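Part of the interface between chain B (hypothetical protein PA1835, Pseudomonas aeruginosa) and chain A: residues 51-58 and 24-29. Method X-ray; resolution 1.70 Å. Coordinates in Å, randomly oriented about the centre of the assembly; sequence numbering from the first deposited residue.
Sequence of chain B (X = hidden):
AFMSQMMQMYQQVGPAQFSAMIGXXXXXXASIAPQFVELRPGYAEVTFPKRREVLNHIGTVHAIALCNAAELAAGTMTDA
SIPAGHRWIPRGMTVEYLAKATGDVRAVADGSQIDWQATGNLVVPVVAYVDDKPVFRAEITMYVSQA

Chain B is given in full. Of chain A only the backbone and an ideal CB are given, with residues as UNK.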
# COMPACT_ATOMS: atom_id res chain seq x y z
N ARG B 51 9.04 -0.13 -13.58
CA ARG B 51 8.64 0.63 -14.77
C ARG B 51 8.18 2.00 -14.25
O ARG B 51 7.89 2.12 -13.06
CB ARG B 51 7.52 -0.09 -15.55
CG ARG B 51 6.29 -0.34 -14.70
CD ARG B 51 5.13 -0.97 -15.51
NE ARG B 51 4.03 -1.28 -14.61
CZ ARG B 51 2.75 -1.11 -14.90
NH1 ARG B 51 2.37 -0.64 -16.10
NH2 ARG B 51 1.84 -1.33 -13.96
N ARG B 52 8.09 3.01 -15.12
CA ARG B 52 7.71 4.36 -14.66
C ARG B 52 6.50 4.43 -13.73
O ARG B 52 6.54 5.12 -12.70
CB ARG B 52 7.43 5.29 -15.86
CG ARG B 52 7.30 6.77 -15.48
CD ARG B 52 6.85 7.63 -16.69
NE ARG B 52 5.49 7.29 -17.03
CZ ARG B 52 4.43 7.72 -16.34
NH1 ARG B 52 4.61 8.53 -15.30
NH2 ARG B 52 3.21 7.27 -16.64
N GLU B 53 5.46 3.68 -14.09
CA GLU B 53 4.19 3.63 -13.37
C GLU B 53 4.25 3.22 -11.90
O GLU B 53 3.33 3.56 -11.12
CB GLU B 53 3.19 2.71 -14.13
CG GLU B 53 2.72 3.25 -15.50
CD GLU B 53 3.58 2.82 -16.69
OE1 GLU B 53 4.74 2.38 -16.52
OE2 GLU B 53 3.10 2.92 -17.83
N VAL B 54 5.29 2.50 -11.50
CA VAL B 54 5.39 2.08 -10.08
C VAL B 54 6.50 2.81 -9.31
O VAL B 54 6.92 2.38 -8.24
CB VAL B 54 5.60 0.52 -9.96
CG1 VAL B 54 4.34 -0.19 -10.44
CG2 VAL B 54 6.80 0.04 -10.80
N LEU B 55 6.96 3.95 -9.83
CA LEU B 55 8.03 4.67 -9.14
C LEU B 55 7.53 5.71 -8.14
O LEU B 55 6.37 6.13 -8.19
CB LEU B 55 8.95 5.37 -10.17
CG LEU B 55 9.50 4.41 -11.24
CD1 LEU B 55 10.43 5.16 -12.20
CD2 LEU B 55 10.23 3.24 -10.56
N ASN B 56 8.45 6.10 -7.25
CA ASN B 56 8.26 7.17 -6.27
C ASN B 56 9.06 8.36 -6.80
O ASN B 56 9.56 8.33 -7.93
CB ASN B 56 8.79 6.80 -4.88
CG ASN B 56 10.26 6.37 -4.91
OD1 ASN B 56 11.05 6.80 -5.78
ND2 ASN B 56 10.63 5.51 -3.96
N HIS B 57 9.17 9.40 -5.97
CA HIS B 57 9.85 10.63 -6.39
C HIS B 57 11.36 10.59 -6.49
O HIS B 57 11.94 11.57 -6.96
CB HIS B 57 9.43 11.81 -5.53
CG HIS B 57 9.71 11.64 -4.08
ND1 HIS B 57 8.99 10.77 -3.28
CD2 HIS B 57 10.70 12.14 -3.29
CE1 HIS B 57 9.52 10.75 -2.07
NE2 HIS B 57 10.56 11.57 -2.05
N ILE B 58 11.99 9.49 -6.05
CA ILE B 58 13.43 9.37 -6.23
C ILE B 58 13.72 8.30 -7.30
O ILE B 58 14.84 7.81 -7.41
CB ILE B 58 14.19 9.05 -4.92
CG1 ILE B 58 13.72 7.72 -4.31
CG2 ILE B 58 13.99 10.19 -3.96
CD1 ILE B 58 14.73 7.19 -3.33
N UNK A 24 2.71 13.04 -11.12
CA UNK A 24 3.77 13.11 -12.11
C UNK A 24 5.10 12.83 -11.41
O UNK A 24 5.92 12.04 -11.88
CB UNK A 24 3.79 14.47 -12.81
N UNK A 25 5.30 13.48 -10.27
CA UNK A 25 6.52 13.32 -9.48
C UNK A 25 6.78 11.92 -8.91
O UNK A 25 7.95 11.45 -8.88
CB UNK A 25 6.48 14.31 -8.32
N UNK A 26 5.71 11.27 -8.45
CA UNK A 26 5.80 9.91 -7.84
C UNK A 26 4.65 9.21 -8.54
O UNK A 26 3.54 9.15 -8.03
CB UNK A 26 5.68 9.89 -6.31
N UNK A 27 4.92 8.66 -9.75
CA UNK A 27 3.90 7.99 -10.56
C UNK A 27 2.96 7.00 -9.93
O UNK A 27 1.78 6.96 -10.29
CB UNK A 27 4.61 7.25 -11.70
N UNK A 28 3.45 6.22 -8.97
CA UNK A 28 2.56 5.22 -8.39
C UNK A 28 1.36 5.86 -7.71
O UNK A 28 0.32 5.23 -7.62
CB UNK A 28 3.32 4.35 -7.39
N UNK A 29 1.49 7.11 -7.27
CA UNK A 29 0.29 7.76 -6.66
C UNK A 29 -0.80 8.01 -7.70
O UNK A 29 -2.00 8.06 -7.38
CB UNK A 29 0.67 9.09 -6.00

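Chain B presents this segment mostly through its backbone. The carbonyls of Arg B52, Glu B53 and Leu B55 turn toward the partner, while the CA-to-CB bonds of Glu B53, Val B54 and Asn B56 point away, so chain A must answer these three acceptors more than a set of side chains.

Position 24 lies near the end of a helix, with its CB directed away from chain B, and nothing of the stretch lies within 5.5 Å of that ideal CB. The contact sets no rule here, and almost any helix-tolerant residue would do. It is Gln A24, with chi1 and chi2 both in t, and it makes no contact with the stretch.

At position 25, still helical, the CB points sideways, and the ideal CB stands 4.8 Å from His B57 CB. That leaves room for small or large side chains, provided a large one swings clear. The backbone does more: the carbonyl O of 25 receives a CA-H...O contact from His B57 CA at 3.2 Å. The residue is Phe A25, with chi1 in m, and its ring leads away from chain B.

Position 26 leaves helical phi/psi, at -133/86, and the backbones draw close, the CA of 26 lying 4.0 Å from Asn B56 CA. The ideal CB sits 3.5 Å from His B57 N and 3.7 Å from Asn B56 C, against main chain rather than over a pocket. A small side chain is the simplest fit; the sideways CB does not by itself exclude a longer one. Ala A26 is the residue, its CB packing against His B57 N at 3.7 Å.

Position 27 points toward chain B, and its ideal CB is tight, 3.0 Å from Arg B52 O. Leu B55 O also lies 3.3 Å from the backbone N of 27, yet this carbonyl is better aimed at the next amide, so no N-H is required here. Phi of -46 admits proline; a compact aliphatic group could also be considered. The deposited Pro A27 has the most area covered of the six. Its CB meets Arg B52 O at 3.1 Å, its CD touches Leu B55 CB at 4.2 Å, and its CG lies 3.7 Å from Arg B52 NH1, obliquely to the guanidinium. A water lies between the two backbones, within hydrogen-bonding distance of both, its O 3.2 Å from Pro A27 O and 2.8 Å from Glu B53 O.

Position 28 supplies the donor: its N gives a hydrogen bond to Leu B55 O at 3.0 Å, nearly straight at 169°. Any residue except proline can make it. The CB points sideways, 3.6 Å from Leu B55 O, and Val B54 offers an apolar surface nearby, which suits an aromatic or a long aliphatic. Tyr A28, with chi1 in t, brings CD1 to 4.1 Å from Val B54 CG1 and 3.9 Å from Val B54 CA. Glu B53 O lies near the ring plane, at its edge, and accepts a CA-H...O contact from Tyr A28 CA at 3.3 Å. The hydroxyl is hydrogen-bonded elsewhere in the structure.

Position 29 has no chain B atom within 5.5 Å of its ideal CB, leaving the choice free. It is Phe A29, whose N bonds back to Ala A26 O at 3.0 Å.

Chain A, residues 24-29: QFAPYF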
# COMPACT_ATOMS: atom_id res chain seq x y z
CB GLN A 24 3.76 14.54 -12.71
CG GLN A 24 4.44 14.72 -14.01
CD GLN A 24 4.23 16.15 -14.51
OE1 GLN A 24 3.14 16.52 -14.95
NE2 GLN A 24 5.26 16.95 -14.39
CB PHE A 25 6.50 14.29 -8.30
CG PHE A 25 6.41 15.75 -8.71
CD1 PHE A 25 6.75 16.17 -9.99
CD2 PHE A 25 6.03 16.70 -7.76
CE1 PHE A 25 6.71 17.52 -10.34
CE2 PHE A 25 5.99 18.06 -8.09
CZ PHE A 25 6.34 18.46 -9.39
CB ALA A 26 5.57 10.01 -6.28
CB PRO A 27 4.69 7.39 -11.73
CG PRO A 27 5.90 8.40 -11.88
CD PRO A 27 6.25 8.63 -10.40
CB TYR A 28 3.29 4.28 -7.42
CG TYR A 28 2.44 3.06 -7.14
CD1 TYR A 28 1.98 2.27 -8.21
CD2 TYR A 28 2.05 2.73 -5.84
CE1 TYR A 28 1.15 1.16 -7.98
CE2 TYR A 28 1.21 1.62 -5.60
CZ TYR A 28 0.78 0.85 -6.67
OH TYR A 28 -0.05 -0.23 -6.43
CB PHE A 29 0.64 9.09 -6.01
CG PHE A 29 1.46 8.99 -4.74
CD1 PHE A 29 1.09 8.12 -3.72
CD2 PHE A 29 2.57 9.81 -4.54
CE1 PHE A 29 1.81 8.08 -2.52
CE2 PHE A 29 3.29 9.78 -3.33
CZ PHE A 29 2.90 8.92 -2.31
O HOH W 1 0.66 4.25 -11.58
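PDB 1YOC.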